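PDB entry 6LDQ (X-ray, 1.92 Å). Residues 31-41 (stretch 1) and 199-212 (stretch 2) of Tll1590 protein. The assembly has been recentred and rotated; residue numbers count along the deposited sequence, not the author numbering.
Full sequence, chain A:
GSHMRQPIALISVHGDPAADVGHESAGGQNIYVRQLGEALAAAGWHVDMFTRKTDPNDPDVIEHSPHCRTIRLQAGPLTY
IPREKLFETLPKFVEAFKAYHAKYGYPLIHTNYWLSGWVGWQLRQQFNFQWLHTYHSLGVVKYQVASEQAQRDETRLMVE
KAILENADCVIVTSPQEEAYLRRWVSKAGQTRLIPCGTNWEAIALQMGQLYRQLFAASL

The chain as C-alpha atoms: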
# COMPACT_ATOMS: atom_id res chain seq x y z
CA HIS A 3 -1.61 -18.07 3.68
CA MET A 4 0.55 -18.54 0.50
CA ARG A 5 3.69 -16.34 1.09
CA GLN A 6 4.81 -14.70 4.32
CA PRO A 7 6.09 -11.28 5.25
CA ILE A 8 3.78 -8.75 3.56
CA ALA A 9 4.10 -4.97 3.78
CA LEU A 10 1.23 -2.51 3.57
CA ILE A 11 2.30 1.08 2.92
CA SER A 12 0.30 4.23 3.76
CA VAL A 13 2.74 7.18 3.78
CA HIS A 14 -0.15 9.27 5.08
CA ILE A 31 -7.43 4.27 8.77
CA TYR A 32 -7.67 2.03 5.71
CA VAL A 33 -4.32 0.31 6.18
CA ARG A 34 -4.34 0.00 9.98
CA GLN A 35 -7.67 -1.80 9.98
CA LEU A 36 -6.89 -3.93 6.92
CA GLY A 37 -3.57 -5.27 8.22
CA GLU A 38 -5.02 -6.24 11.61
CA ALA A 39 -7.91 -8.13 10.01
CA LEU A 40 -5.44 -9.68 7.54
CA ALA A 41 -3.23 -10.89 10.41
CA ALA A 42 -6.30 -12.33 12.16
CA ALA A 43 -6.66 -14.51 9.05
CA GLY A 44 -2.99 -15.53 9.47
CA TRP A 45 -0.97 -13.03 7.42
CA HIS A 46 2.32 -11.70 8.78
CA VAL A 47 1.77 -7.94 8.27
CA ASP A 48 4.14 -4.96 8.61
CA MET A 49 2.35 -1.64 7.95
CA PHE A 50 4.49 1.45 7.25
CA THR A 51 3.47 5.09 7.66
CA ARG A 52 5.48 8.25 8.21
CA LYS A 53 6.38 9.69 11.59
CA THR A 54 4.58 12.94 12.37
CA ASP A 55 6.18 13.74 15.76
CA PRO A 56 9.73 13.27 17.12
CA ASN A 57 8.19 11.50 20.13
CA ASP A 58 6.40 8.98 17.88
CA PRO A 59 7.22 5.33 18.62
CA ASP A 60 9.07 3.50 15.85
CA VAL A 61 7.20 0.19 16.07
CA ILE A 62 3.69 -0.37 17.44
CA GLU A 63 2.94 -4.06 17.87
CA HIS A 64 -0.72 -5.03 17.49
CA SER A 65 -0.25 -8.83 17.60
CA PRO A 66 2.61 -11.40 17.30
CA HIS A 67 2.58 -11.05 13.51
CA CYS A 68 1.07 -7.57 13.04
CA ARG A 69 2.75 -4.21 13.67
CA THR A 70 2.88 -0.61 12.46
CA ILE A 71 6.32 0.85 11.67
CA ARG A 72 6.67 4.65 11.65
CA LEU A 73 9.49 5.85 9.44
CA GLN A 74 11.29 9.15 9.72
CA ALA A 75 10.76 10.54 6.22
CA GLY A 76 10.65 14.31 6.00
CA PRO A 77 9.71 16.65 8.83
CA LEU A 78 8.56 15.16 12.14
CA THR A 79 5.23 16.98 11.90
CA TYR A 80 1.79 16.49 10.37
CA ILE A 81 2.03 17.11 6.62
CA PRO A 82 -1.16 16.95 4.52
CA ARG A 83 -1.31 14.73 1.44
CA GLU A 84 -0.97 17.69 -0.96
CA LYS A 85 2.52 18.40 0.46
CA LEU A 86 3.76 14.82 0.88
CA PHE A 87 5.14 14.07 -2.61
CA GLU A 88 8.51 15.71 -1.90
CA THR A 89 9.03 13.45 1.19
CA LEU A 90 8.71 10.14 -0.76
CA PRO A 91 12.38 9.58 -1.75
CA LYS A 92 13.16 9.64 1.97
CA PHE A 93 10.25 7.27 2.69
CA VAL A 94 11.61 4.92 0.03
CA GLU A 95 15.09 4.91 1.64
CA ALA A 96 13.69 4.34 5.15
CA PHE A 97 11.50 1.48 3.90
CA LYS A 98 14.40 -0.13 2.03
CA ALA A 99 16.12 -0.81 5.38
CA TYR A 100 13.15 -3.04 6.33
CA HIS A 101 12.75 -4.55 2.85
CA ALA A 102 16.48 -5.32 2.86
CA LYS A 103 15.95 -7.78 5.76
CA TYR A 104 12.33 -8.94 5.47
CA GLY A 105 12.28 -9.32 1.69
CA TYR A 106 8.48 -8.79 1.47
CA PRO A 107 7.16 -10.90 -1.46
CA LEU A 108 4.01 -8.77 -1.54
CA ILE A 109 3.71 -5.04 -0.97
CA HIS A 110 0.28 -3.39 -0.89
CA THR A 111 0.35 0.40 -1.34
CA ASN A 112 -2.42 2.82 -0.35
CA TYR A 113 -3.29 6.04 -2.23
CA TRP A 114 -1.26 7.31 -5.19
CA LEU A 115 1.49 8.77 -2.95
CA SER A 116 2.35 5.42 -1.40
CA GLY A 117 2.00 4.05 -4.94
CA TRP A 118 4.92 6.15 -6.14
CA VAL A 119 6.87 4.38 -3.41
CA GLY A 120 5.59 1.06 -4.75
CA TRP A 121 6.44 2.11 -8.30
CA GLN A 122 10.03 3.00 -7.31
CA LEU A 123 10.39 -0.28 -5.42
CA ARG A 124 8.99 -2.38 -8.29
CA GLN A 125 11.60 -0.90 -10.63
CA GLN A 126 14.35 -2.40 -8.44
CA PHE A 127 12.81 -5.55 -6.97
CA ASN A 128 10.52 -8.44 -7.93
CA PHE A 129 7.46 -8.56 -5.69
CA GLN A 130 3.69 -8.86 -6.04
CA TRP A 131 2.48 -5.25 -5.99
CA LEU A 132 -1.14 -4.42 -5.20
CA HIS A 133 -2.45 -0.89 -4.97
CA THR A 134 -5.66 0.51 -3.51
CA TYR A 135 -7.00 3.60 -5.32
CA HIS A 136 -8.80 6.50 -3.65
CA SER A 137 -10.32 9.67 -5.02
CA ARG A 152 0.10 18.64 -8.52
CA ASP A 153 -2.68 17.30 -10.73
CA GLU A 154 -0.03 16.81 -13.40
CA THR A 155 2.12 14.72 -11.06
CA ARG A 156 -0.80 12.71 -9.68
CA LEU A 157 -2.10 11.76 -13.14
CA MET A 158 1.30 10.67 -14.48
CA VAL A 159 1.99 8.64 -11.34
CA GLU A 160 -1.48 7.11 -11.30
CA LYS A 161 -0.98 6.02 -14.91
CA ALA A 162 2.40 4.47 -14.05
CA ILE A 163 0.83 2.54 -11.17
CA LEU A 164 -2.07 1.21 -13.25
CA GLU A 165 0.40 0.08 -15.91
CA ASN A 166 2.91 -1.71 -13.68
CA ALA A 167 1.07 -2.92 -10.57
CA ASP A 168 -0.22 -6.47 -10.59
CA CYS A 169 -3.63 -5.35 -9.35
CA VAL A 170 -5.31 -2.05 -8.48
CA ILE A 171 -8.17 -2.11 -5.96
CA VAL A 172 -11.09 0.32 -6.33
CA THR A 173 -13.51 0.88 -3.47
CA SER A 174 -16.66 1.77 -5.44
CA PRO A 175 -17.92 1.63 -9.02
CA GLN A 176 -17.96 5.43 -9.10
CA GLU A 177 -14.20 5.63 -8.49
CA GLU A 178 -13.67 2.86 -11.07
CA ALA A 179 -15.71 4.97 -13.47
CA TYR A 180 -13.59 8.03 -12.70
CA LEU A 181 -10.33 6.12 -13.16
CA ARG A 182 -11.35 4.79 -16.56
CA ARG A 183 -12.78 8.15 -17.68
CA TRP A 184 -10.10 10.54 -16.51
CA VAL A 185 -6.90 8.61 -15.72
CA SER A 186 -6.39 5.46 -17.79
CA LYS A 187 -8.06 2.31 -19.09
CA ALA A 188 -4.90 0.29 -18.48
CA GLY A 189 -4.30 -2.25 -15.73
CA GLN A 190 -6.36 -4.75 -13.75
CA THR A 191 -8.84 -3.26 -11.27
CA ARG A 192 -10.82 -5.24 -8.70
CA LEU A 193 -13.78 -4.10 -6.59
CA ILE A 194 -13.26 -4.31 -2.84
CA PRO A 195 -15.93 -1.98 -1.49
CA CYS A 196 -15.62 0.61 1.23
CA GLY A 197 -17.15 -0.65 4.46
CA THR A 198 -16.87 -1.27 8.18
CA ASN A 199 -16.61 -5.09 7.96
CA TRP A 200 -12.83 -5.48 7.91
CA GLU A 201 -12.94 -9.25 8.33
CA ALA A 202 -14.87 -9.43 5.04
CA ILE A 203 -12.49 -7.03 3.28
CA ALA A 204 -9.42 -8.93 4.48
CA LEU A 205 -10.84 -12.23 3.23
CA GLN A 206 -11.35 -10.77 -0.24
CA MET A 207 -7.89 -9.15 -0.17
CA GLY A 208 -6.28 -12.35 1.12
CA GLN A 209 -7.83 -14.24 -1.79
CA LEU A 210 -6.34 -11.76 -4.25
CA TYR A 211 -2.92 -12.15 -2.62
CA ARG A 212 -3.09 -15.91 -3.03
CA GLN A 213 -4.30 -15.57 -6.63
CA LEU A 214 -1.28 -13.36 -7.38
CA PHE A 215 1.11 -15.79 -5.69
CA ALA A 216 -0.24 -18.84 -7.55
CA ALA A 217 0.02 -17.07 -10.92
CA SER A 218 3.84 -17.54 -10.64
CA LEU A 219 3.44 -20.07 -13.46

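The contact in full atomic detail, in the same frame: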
# COMPACT_ATOMS: atom_id res chain seq x y z
N ILE A 31 -7.25 5.41 7.87
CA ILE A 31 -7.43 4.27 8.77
C ILE A 31 -7.52 2.98 7.96
O ILE A 31 -7.63 1.88 8.52
CB ILE A 31 -8.67 4.48 9.66
CG1 ILE A 31 -9.81 5.12 8.87
CG2 ILE A 31 -8.32 5.35 10.86
CD1 ILE A 31 -10.55 4.18 7.93
N TYR A 32 -7.47 3.14 6.63
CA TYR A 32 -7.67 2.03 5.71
C TYR A 32 -6.66 0.92 5.96
O TYR A 32 -7.02 -0.26 6.03
CB TYR A 32 -7.58 2.51 4.26
CG TYR A 32 -7.76 1.41 3.23
CD1 TYR A 32 -9.02 1.06 2.78
CD2 TYR A 32 -6.66 0.72 2.72
CE1 TYR A 32 -9.20 0.04 1.84
CE2 TYR A 32 -6.82 -0.30 1.79
CZ TYR A 32 -8.09 -0.63 1.34
OH TYR A 32 -8.25 -1.64 0.42
N VAL A 33 -5.39 1.30 6.09
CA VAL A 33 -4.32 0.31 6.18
C VAL A 33 -4.28 -0.31 7.57
O VAL A 33 -4.18 -1.54 7.71
CB VAL A 33 -2.98 0.95 5.79
CG1 VAL A 33 -1.83 0.18 6.37
CG2 VAL A 33 -2.88 1.00 4.28
N ARG A 34 -4.36 0.52 8.61
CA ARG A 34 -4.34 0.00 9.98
C ARG A 34 -5.39 -1.08 10.19
O ARG A 34 -5.11 -2.14 10.76
CB ARG A 34 -4.54 1.14 10.98
CG ARG A 34 -3.99 0.83 12.36
CD ARG A 34 -5.09 0.72 13.40
NE ARG A 34 -4.64 0.03 14.61
CZ ARG A 34 -5.36 -0.04 15.73
NH1 ARG A 34 -6.55 0.54 15.79
NH2 ARG A 34 -4.88 -0.68 16.79
N GLN A 35 -6.62 -0.83 9.74
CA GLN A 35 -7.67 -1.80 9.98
C GLN A 35 -7.48 -3.02 9.09
O GLN A 35 -7.66 -4.16 9.55
CB GLN A 35 -9.03 -1.16 9.78
CG GLN A 35 -9.35 -0.12 10.86
CD GLN A 35 -10.83 0.14 10.98
OE1 GLN A 35 -11.54 -0.60 11.67
NE2 GLN A 35 -11.31 1.19 10.32
N LEU A 36 -7.11 -2.81 7.83
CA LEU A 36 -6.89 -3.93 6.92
C LEU A 36 -5.84 -4.90 7.46
O LEU A 36 -6.11 -6.10 7.61
CB LEU A 36 -6.49 -3.42 5.53
CG LEU A 36 -6.20 -4.47 4.46
CD1 LEU A 36 -7.48 -5.24 4.06
CD2 LEU A 36 -5.54 -3.84 3.26
N GLY A 37 -4.66 -4.39 7.81
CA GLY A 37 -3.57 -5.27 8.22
C GLY A 37 -3.89 -6.09 9.46
O GLY A 37 -3.49 -7.26 9.56
N GLU A 38 -4.62 -5.50 10.41
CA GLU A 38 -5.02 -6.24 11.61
C GLU A 38 -6.01 -7.34 11.28
O GLU A 38 -5.90 -8.47 11.79
CB GLU A 38 -5.61 -5.28 12.63
CG GLU A 38 -4.56 -4.58 13.51
CD GLU A 38 -4.98 -3.18 13.93
OE1 GLU A 38 -6.19 -2.89 13.88
OE2 GLU A 38 -4.09 -2.38 14.32
N ALA A 39 -7.00 -7.06 10.42
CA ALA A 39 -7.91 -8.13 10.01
C ALA A 39 -7.16 -9.17 9.18
O ALA A 39 -7.38 -10.37 9.34
CB ALA A 39 -9.09 -7.54 9.23
N LEU A 40 -6.24 -8.72 8.31
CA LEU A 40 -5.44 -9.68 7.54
C LEU A 40 -4.68 -10.63 8.46
O LEU A 40 -4.68 -11.84 8.25
CB LEU A 40 -4.47 -8.93 6.63
CG LEU A 40 -5.05 -8.36 5.33
CD1 LEU A 40 -4.06 -7.38 4.72
CD2 LEU A 40 -5.37 -9.48 4.37
N ALA A 41 -4.03 -10.08 9.49
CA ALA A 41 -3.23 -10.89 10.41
C ALA A 41 -4.10 -11.85 11.21
O ALA A 41 -3.67 -12.97 11.51
CB ALA A 41 -2.43 -10.00 11.35
N ASN A 199 -16.80 -3.67 7.66
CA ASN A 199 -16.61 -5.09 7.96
C ASN A 199 -15.22 -5.49 7.45
O ASN A 199 -15.07 -6.00 6.34
CB ASN A 199 -17.70 -5.95 7.36
CG ASN A 199 -17.52 -7.42 7.69
OD1 ASN A 199 -16.63 -7.77 8.48
ND2 ASN A 199 -18.35 -8.27 7.10
N TRP A 200 -14.22 -5.28 8.31
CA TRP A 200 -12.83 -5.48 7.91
C TRP A 200 -12.47 -6.95 7.79
O TRP A 200 -11.62 -7.32 6.98
CB TRP A 200 -11.91 -4.75 8.89
CG TRP A 200 -12.05 -3.31 8.66
CD1 TRP A 200 -12.78 -2.43 9.40
CD2 TRP A 200 -11.52 -2.58 7.56
NE1 TRP A 200 -12.71 -1.17 8.84
CE2 TRP A 200 -11.94 -1.24 7.71
CE3 TRP A 200 -10.71 -2.92 6.47
CZ2 TRP A 200 -11.57 -0.24 6.81
CZ3 TRP A 200 -10.35 -1.93 5.57
CH2 TRP A 200 -10.78 -0.61 5.74
N GLU A 201 -13.10 -7.82 8.58
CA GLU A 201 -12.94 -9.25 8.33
C GLU A 201 -13.31 -9.59 6.88
O GLU A 201 -12.55 -10.27 6.18
CB GLU A 201 -13.78 -10.07 9.30
CG GLU A 201 -13.54 -11.55 9.13
CD GLU A 201 -14.43 -12.40 10.00
OE1 GLU A 201 -15.19 -11.82 10.82
OE2 GLU A 201 -14.37 -13.63 9.85
N ALA A 202 -14.47 -9.11 6.41
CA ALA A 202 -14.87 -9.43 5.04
C ALA A 202 -13.85 -8.90 4.04
O ALA A 202 -13.42 -9.62 3.13
CB ALA A 202 -16.26 -8.87 4.72
N ILE A 203 -13.45 -7.64 4.20
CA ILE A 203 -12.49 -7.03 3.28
C ILE A 203 -11.20 -7.84 3.23
O ILE A 203 -10.69 -8.18 2.16
CB ILE A 203 -12.23 -5.57 3.67
CG1 ILE A 203 -13.44 -4.70 3.29
CG2 ILE A 203 -10.95 -5.08 3.03
CD1 ILE A 203 -13.67 -3.51 4.21
N ALA A 204 -10.68 -8.20 4.40
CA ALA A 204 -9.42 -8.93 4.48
C ALA A 204 -9.51 -10.28 3.79
O ALA A 204 -8.56 -10.73 3.14
CB ALA A 204 -9.00 -9.08 5.94
N LEU A 205 -10.66 -10.95 3.91
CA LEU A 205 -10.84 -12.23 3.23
C LEU A 205 -10.78 -12.06 1.72
O LEU A 205 -10.18 -12.88 1.02
CB LEU A 205 -12.17 -12.86 3.64
CG LEU A 205 -12.26 -13.38 5.08
CD1 LEU A 205 -13.65 -13.96 5.30
CD2 LEU A 205 -11.14 -14.40 5.39
N GLN A 206 -11.42 -11.02 1.20
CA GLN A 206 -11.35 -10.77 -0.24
C GLN A 206 -9.93 -10.38 -0.66
O GLN A 206 -9.43 -10.84 -1.69
CB GLN A 206 -12.37 -9.71 -0.64
CG GLN A 206 -13.82 -10.21 -0.59
CD GLN A 206 -14.10 -11.19 -1.71
OE1 GLN A 206 -13.35 -11.28 -2.68
NE2 GLN A 206 -15.18 -11.96 -1.57
N MET A 207 -9.27 -9.53 0.14
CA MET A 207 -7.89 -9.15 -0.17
C MET A 207 -6.96 -10.36 -0.09
O MET A 207 -6.13 -10.59 -0.99
CB MET A 207 -7.42 -8.06 0.79
CG MET A 207 -6.44 -7.09 0.16
SD MET A 207 -7.23 -6.01 -1.05
CE MET A 207 -8.10 -4.90 0.05
N GLY A 208 -7.06 -11.13 1.00
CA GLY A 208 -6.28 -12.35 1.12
C GLY A 208 -6.39 -13.22 -0.11
O GLY A 208 -5.38 -13.71 -0.62
N GLN A 209 -7.62 -13.40 -0.61
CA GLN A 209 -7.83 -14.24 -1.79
C GLN A 209 -7.09 -13.68 -2.99
O GLN A 209 -6.51 -14.43 -3.78
CB GLN A 209 -9.33 -14.35 -2.08
CG GLN A 209 -9.67 -14.55 -3.55
CD GLN A 209 -9.35 -15.96 -4.01
OE1 GLN A 209 -9.33 -16.89 -3.20
NE2 GLN A 209 -9.09 -16.13 -5.30
N LEU A 210 -7.10 -12.35 -3.16
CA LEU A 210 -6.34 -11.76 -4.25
C LEU A 210 -4.85 -12.06 -4.10
O LEU A 210 -4.20 -12.53 -5.04
CB LEU A 210 -6.60 -10.25 -4.31
CG LEU A 210 -7.57 -9.85 -5.43
CD1 LEU A 210 -6.82 -9.89 -6.74
CD2 LEU A 210 -8.81 -10.77 -5.49
N TYR A 211 -4.32 -11.83 -2.89
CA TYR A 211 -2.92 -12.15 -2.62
C TYR A 211 -2.58 -13.56 -3.10
O TYR A 211 -1.64 -13.77 -3.87
CB TYR A 211 -2.63 -12.01 -1.12
CG TYR A 211 -2.77 -10.61 -0.53
CD1 TYR A 211 -3.07 -9.50 -1.33
CD2 TYR A 211 -2.59 -10.40 0.84
CE1 TYR A 211 -3.19 -8.24 -0.78
CE2 TYR A 211 -2.72 -9.16 1.40
CZ TYR A 211 -3.01 -8.06 0.59
OH TYR A 211 -3.13 -6.82 1.17
N ARG A 212 -3.38 -14.54 -2.67
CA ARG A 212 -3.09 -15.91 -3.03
C ARG A 212 -3.19 -16.13 -4.54
O ARG A 212 -2.36 -16.82 -5.13
CB ARG A 212 -4.02 -16.84 -2.26
CG ARG A 212 -3.86 -16.71 -0.75
CD ARG A 212 -4.48 -17.88 -0.00
NE ARG A 212 -5.86 -17.56 0.37
CZ ARG A 212 -6.91 -17.84 -0.39
NH1 ARG A 212 -8.13 -17.52 0.02
NH2 ARG A 212 -6.74 -18.45 -1.55

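How do the two helices fit together? Helix 32-41 and helix 200-212 cross at 73°, with their axes 8.4 Å apart at closest approach, and small residues line the crossing. Ala-39 CB lies 3.6 Å from Ala-204 CB and 3.4 Å from the backbone Trp-200 O, so the Ala-39 methyl packs directly against the opposing backbone, and the short alanine side chains go with a close approach; the CA atoms of Leu-40 and Ala-204 come within 5.1 Å.

Which side chains interlock? Leu-36 is a knob in the hole formed by Trp-200, Ile-203, Ala-204 and Met-207, its CD1 reaching 3.6 Å from Ile-203 CG2 and 4.1 Å from Met-207 CE. One turn later, Leu-40 fills the next hole, among Ala-204, Met-207, Gly-208 and Tyr-211. Leu-40 CD2 sits 4.1 Å from Gly-208 N, close to the bare backbone of the glycine, and 4.0 Å from Tyr-211 CE2. In both leucines CA-to-CB points sideways, and the end of the side chain comes nearer to the opposing helix.

What do the aromatic rings contribute? Trp-200 is the knob in the other direction, set among Tyr-32, Gln-35, Leu-36 and Ala-39, and it has the largest area covered of any residue in the contact. Its edge is directed toward the face of Tyr-32 in an offset edge-to-face pair, with planes at 78°. Gln-35 CB lies over the indole face, 3.6 Å from the centroid of the five-membered ring defined by Trp-200 CG, CD1, NE1, CE2 and CD2, in a CH-pi contact.

Do polar bonds join the helices? None does. Gln-35 OE1 approaches Trp-200 NE1 to 3.1 Å, but the angle is too poor for a hydrogen bond. Within the stretches, Arg-34 NE forms a salt bridge with Glu-38 OE2 at 2.5 Å, and Asn-199 OD1 caps its helix through a weak bond from Ala-202 N at 3.3 Å.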